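Local coordinates for protein aminoacyltransferase FemA (Staphylococcus aureus, PDB 1LRZ) that adds glycines 2 and 3 of the pentaglycine interpeptide bridge of staphylococcal peptidoglycan, using glycyl-tRNA as the donor, at residues 102-107 against 407-412. Residues are numbered along the deposited sequence; the frame is centred on the assembly and turned at random.
Sequences CLYLHI and AAYTAL
Tyr409, in the last turn of helix 403-411, reaches across to Tyr104 and Leu103 on strand 102-107, and its side chain makes every touch from the helix side. The two tyrosine rings meet through their outer atoms: CE2 of Tyr104 lies 3.6 Å from CE2 of Tyr409. Their planes are inclined at 39° with centroids 5.5 Å apart, so the pair is oblique, neither a parallel stack nor a T-shape. Tyr104 OH is 3.5 Å from Tyr409 OH, a long, weak hydrogen bond and not a settled one, since another acceptor competes for the proton; the same oxygen is equally 3.5 Å from Tyr409 CE2. Nearer the helix backbone, one methyl of Leu103, CD2, rests 4.1 Å from Tyr409 CB and close to CG, at the root of the ring. With CG of Tyr409 anti to the backbone N (chi1 174°), the ring is carried across to Tyr104.

Tyr104 also stacks with Tyr69 of the neighbouring strand and meets Tyr406 of the helix, the ring planes of this second pair at about 45°. Backbone hydrogen bonds link Leu103 to Lys68 of strand 67-78 and to Ile401, just before helix 403-411, while Met64 touches both Leu103 and Tyr409.

The contact thus joins the last modelled helix to the start of strand 102-107, whose partner strand 397-400 leads straight into that helix. With just 128 Å² buried, its chemistry is mainly apolar and aromatic with one weak hydroxyl pair, and the ring orientations are probably set more by packing than by that bond.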
ATOM      1  N   CYS A 102      10.053  22.827  22.370  1.00 22.50           N
ATOM      2  CA  CYS A 102      10.610  21.846  21.469  1.00 20.49           C
ATOM      3  C   CYS A 102      12.124  21.803  21.618  1.00 20.24           C
ATOM      4  O   CYS A 102      12.773  22.846  21.742  1.00 21.15           O
ATOM      5  CB  CYS A 102      10.239  22.200  20.028  1.00 21.23           C
ATOM      6  SG  CYS A 102      10.952  21.091  18.800  1.00 24.55           S
ATOM      7  N   LEU A 103      12.681  20.595  21.620  1.00 17.96           N
ATOM      8  CA  LEU A 103      14.124  20.407  21.697  1.00 19.50           C
ATOM      9  C   LEU A 103      14.642  20.333  20.260  1.00 20.60           C
ATOM     10  O   LEU A 103      15.679  20.909  19.930  1.00 20.68           O
ATOM     11  CB  LEU A 103      14.474  19.104  22.422  1.00 19.85           C
ATOM     12  CG  LEU A 103      15.958  18.730  22.344  1.00 18.78           C
ATOM     13  CD1 LEU A 103      16.825  19.870  22.883  1.00 20.63           C
ATOM     14  CD2 LEU A 103      16.197  17.449  23.141  1.00 22.50           C
ATOM     15  N   TYR A 104      13.931  19.581  19.422  1.00 20.55           N
ATOM     16  CA  TYR A 104      14.268  19.464  18.006  1.00 20.94           C
ATOM     17  C   TYR A 104      13.036  19.066  17.208  1.00 20.77           C
ATOM     18  O   TYR A 104      12.181  18.328  17.698  1.00 20.34           O
ATOM     19  CB  TYR A 104      15.425  18.479  17.763  1.00 22.52           C
ATOM     20  CG  TYR A 104      15.128  17.016  17.979  1.00 19.95           C
ATOM     21  CD1 TYR A 104      15.052  16.130  16.899  1.00 22.67           C
ATOM     22  CD2 TYR A 104      15.000  16.502  19.258  1.00 21.71           C
ATOM     23  CE1 TYR A 104      14.865  14.753  17.104  1.00 23.77           C
ATOM     24  CE2 TYR A 104      14.809  15.137  19.481  1.00 24.00           C
ATOM     25  CZ  TYR A 104      14.745  14.268  18.401  1.00 24.72           C
ATOM     26  OH  TYR A 104      14.565  12.926  18.636  1.00 25.12           O
ATOM     27  N   LEU A 105      12.948  19.599  15.992  1.00 21.54           N
ATOM     28  CA  LEU A 105      11.830  19.368  15.086  1.00 21.64           C
ATOM     29  C   LEU A 105      12.281  18.478  13.931  1.00 22.62           C
ATOM     30  O   LEU A 105      13.242  18.792  13.223  1.00 21.54           O
ATOM     31  CB  LEU A 105      11.316  20.709  14.558  1.00 21.40           C
ATOM     32  CG  LEU A 105      10.338  20.717  13.378  1.00 19.05           C
ATOM     33  CD1 LEU A 105       9.086  19.922  13.717  1.00 16.25           C
ATOM     34  CD2 LEU A 105       9.994  22.165  13.041  1.00 18.00           C
ATOM     35  N   HIS A 106      11.568  17.371  13.756  1.00 17.97           N
ATOM     36  CA  HIS A 106      11.868  16.379  12.736  1.00 17.77           C
ATOM     37  C   HIS A 106      10.780  16.363  11.648  1.00 19.02           C
ATOM     38  O   HIS A 106       9.606  16.125  11.944  1.00 20.80           O
ATOM     39  CB  HIS A 106      11.963  15.006  13.425  1.00 14.67           C
ATOM     40  CG  HIS A 106      12.135  13.851  12.491  1.00 17.02           C
ATOM     41  ND1 HIS A 106      11.939  12.544  12.893  1.00 21.41           N
ATOM     42  CD2 HIS A 106      12.473  13.796  11.181  1.00 17.39           C
ATOM     43  CE1 HIS A 106      12.147  11.737  11.866  1.00 21.93           C
ATOM     44  NE2 HIS A 106      12.472  12.473  10.816  1.00 20.49           N
ATOM     45  N   ILE A 107      11.162  16.642  10.403  1.00 15.63           N
ATOM     46  CA  ILE A 107      10.205  16.621   9.296  1.00 18.33           C
ATOM     47  C   ILE A 107      10.610  15.597   8.222  1.00 18.56           C
ATOM     48  O   ILE A 107      11.798  15.390   7.955  1.00 18.19           O
ATOM     49  CB  ILE A 107      10.067  18.003   8.613  1.00 19.20           C
ATOM     50  CG1 ILE A 107      11.411  18.421   8.013  1.00 24.45           C
ATOM     51  CG2 ILE A 107       9.580  19.054   9.633  1.00 19.46           C
ATOM     52  CD1 ILE A 107      11.328  19.609   7.061  1.00 26.43           C
ATOM     53  N   ALA A 407      22.671  18.261  21.749  1.00 26.10           N
ATOM     54  CA  ALA A 407      23.965  17.584  21.656  1.00 28.75           C
ATOM     55  C   ALA A 407      24.069  16.535  22.768  1.00 29.94           C
ATOM     56  O   ALA A 407      24.508  15.407  22.535  1.00 28.98           O
ATOM     57  CB  ALA A 407      25.106  18.601  21.775  1.00 29.69           C
ATOM     58  N   ALA A 408      23.658  16.904  23.979  1.00 29.77           N
ATOM     59  CA  ALA A 408      23.708  15.968  25.098  1.00 29.80           C
ATOM     60  C   ALA A 408      22.764  14.795  24.826  1.00 30.88           C
ATOM     61  O   ALA A 408      23.093  13.637  25.099  1.00 27.23           O
ATOM     62  CB  ALA A 408      23.309  16.673  26.395  1.00 31.25           C
ATOM     63  N   TYR A 409      21.597  15.112  24.271  1.00 31.99           N
ATOM     64  CA  TYR A 409      20.579  14.117  23.956  1.00 32.68           C
ATOM     65  C   TYR A 409      21.070  13.060  22.967  1.00 35.69           C
ATOM     66  O   TYR A 409      20.809  11.863  23.140  1.00 34.31           O
ATOM     67  CB  TYR A 409      19.344  14.802  23.372  1.00 32.40           C
ATOM     68  CG  TYR A 409      18.299  13.837  22.873  1.00 34.26           C
ATOM     69  CD1 TYR A 409      17.534  13.083  23.768  1.00 34.90           C
ATOM     70  CD2 TYR A 409      18.076  13.667  21.503  1.00 35.40           C
ATOM     71  CE1 TYR A 409      16.570  12.188  23.311  1.00 36.73           C
ATOM     72  CE2 TYR A 409      17.115  12.774  21.036  1.00 36.83           C
ATOM     73  CZ  TYR A 409      16.365  12.039  21.946  1.00 38.36           C
ATOM     74  OH  TYR A 409      15.405  11.164  21.489  1.00 42.57           O
ATOM     75  N   THR A 410      21.771  13.505  21.929  1.00 35.75           N
ATOM     76  CA  THR A 410      22.276  12.593  20.912  1.00 38.91           C
ATOM     77  C   THR A 410      23.414  11.741  21.459  1.00 41.14           C
ATOM     78  O   THR A 410      23.576  10.582  21.073  1.00 42.82           O
ATOM     79  CB  THR A 410      22.762  13.361  19.667  1.00 37.34           C
ATOM     80  OG1 THR A 410      23.689  14.376  20.058  1.00 39.39           O
ATOM     81  CG2 THR A 410      21.597  14.012  18.954  1.00 38.32           C
ATOM     82  N   ALA A 411      24.193  12.322  22.366  1.00 42.43           N
ATOM     83  CA  ALA A 411      25.312  11.621  22.983  1.00 43.75           C
ATOM     84  C   ALA A 411      24.817  10.402  23.750  1.00 46.01           C
ATOM     85  O   ALA A 411      25.550   9.427  23.915  1.00 47.81           O
ATOM     86  CB  ALA A 411      26.056  12.557  23.920  1.00 42.84           C
ATOM     87  N   LEU A 412      23.575  10.462  24.226  1.00 47.66           N
ATOM     88  CA  LEU A 412      22.983   9.347  24.964  1.00 47.80           C
ATOM     89  C   LEU A 412      22.649   8.211  24.006  1.00 49.39           C
ATOM     90  O   LEU A 412      22.877   7.052  24.414  1.00 52.65           O
ATOM     91  CB  LEU A 412      21.707   9.792  25.688  1.00 46.15           C
ATOM     92  CG  LEU A 412      21.858  10.627  26.964  1.00 44.85           C
ATOM     93  CD1 LEU A 412      20.496  11.158  27.384  1.00 42.96           C
ATOM     94  CD2 LEU A 412      22.468   9.770  28.075  1.00 45.10           C
TER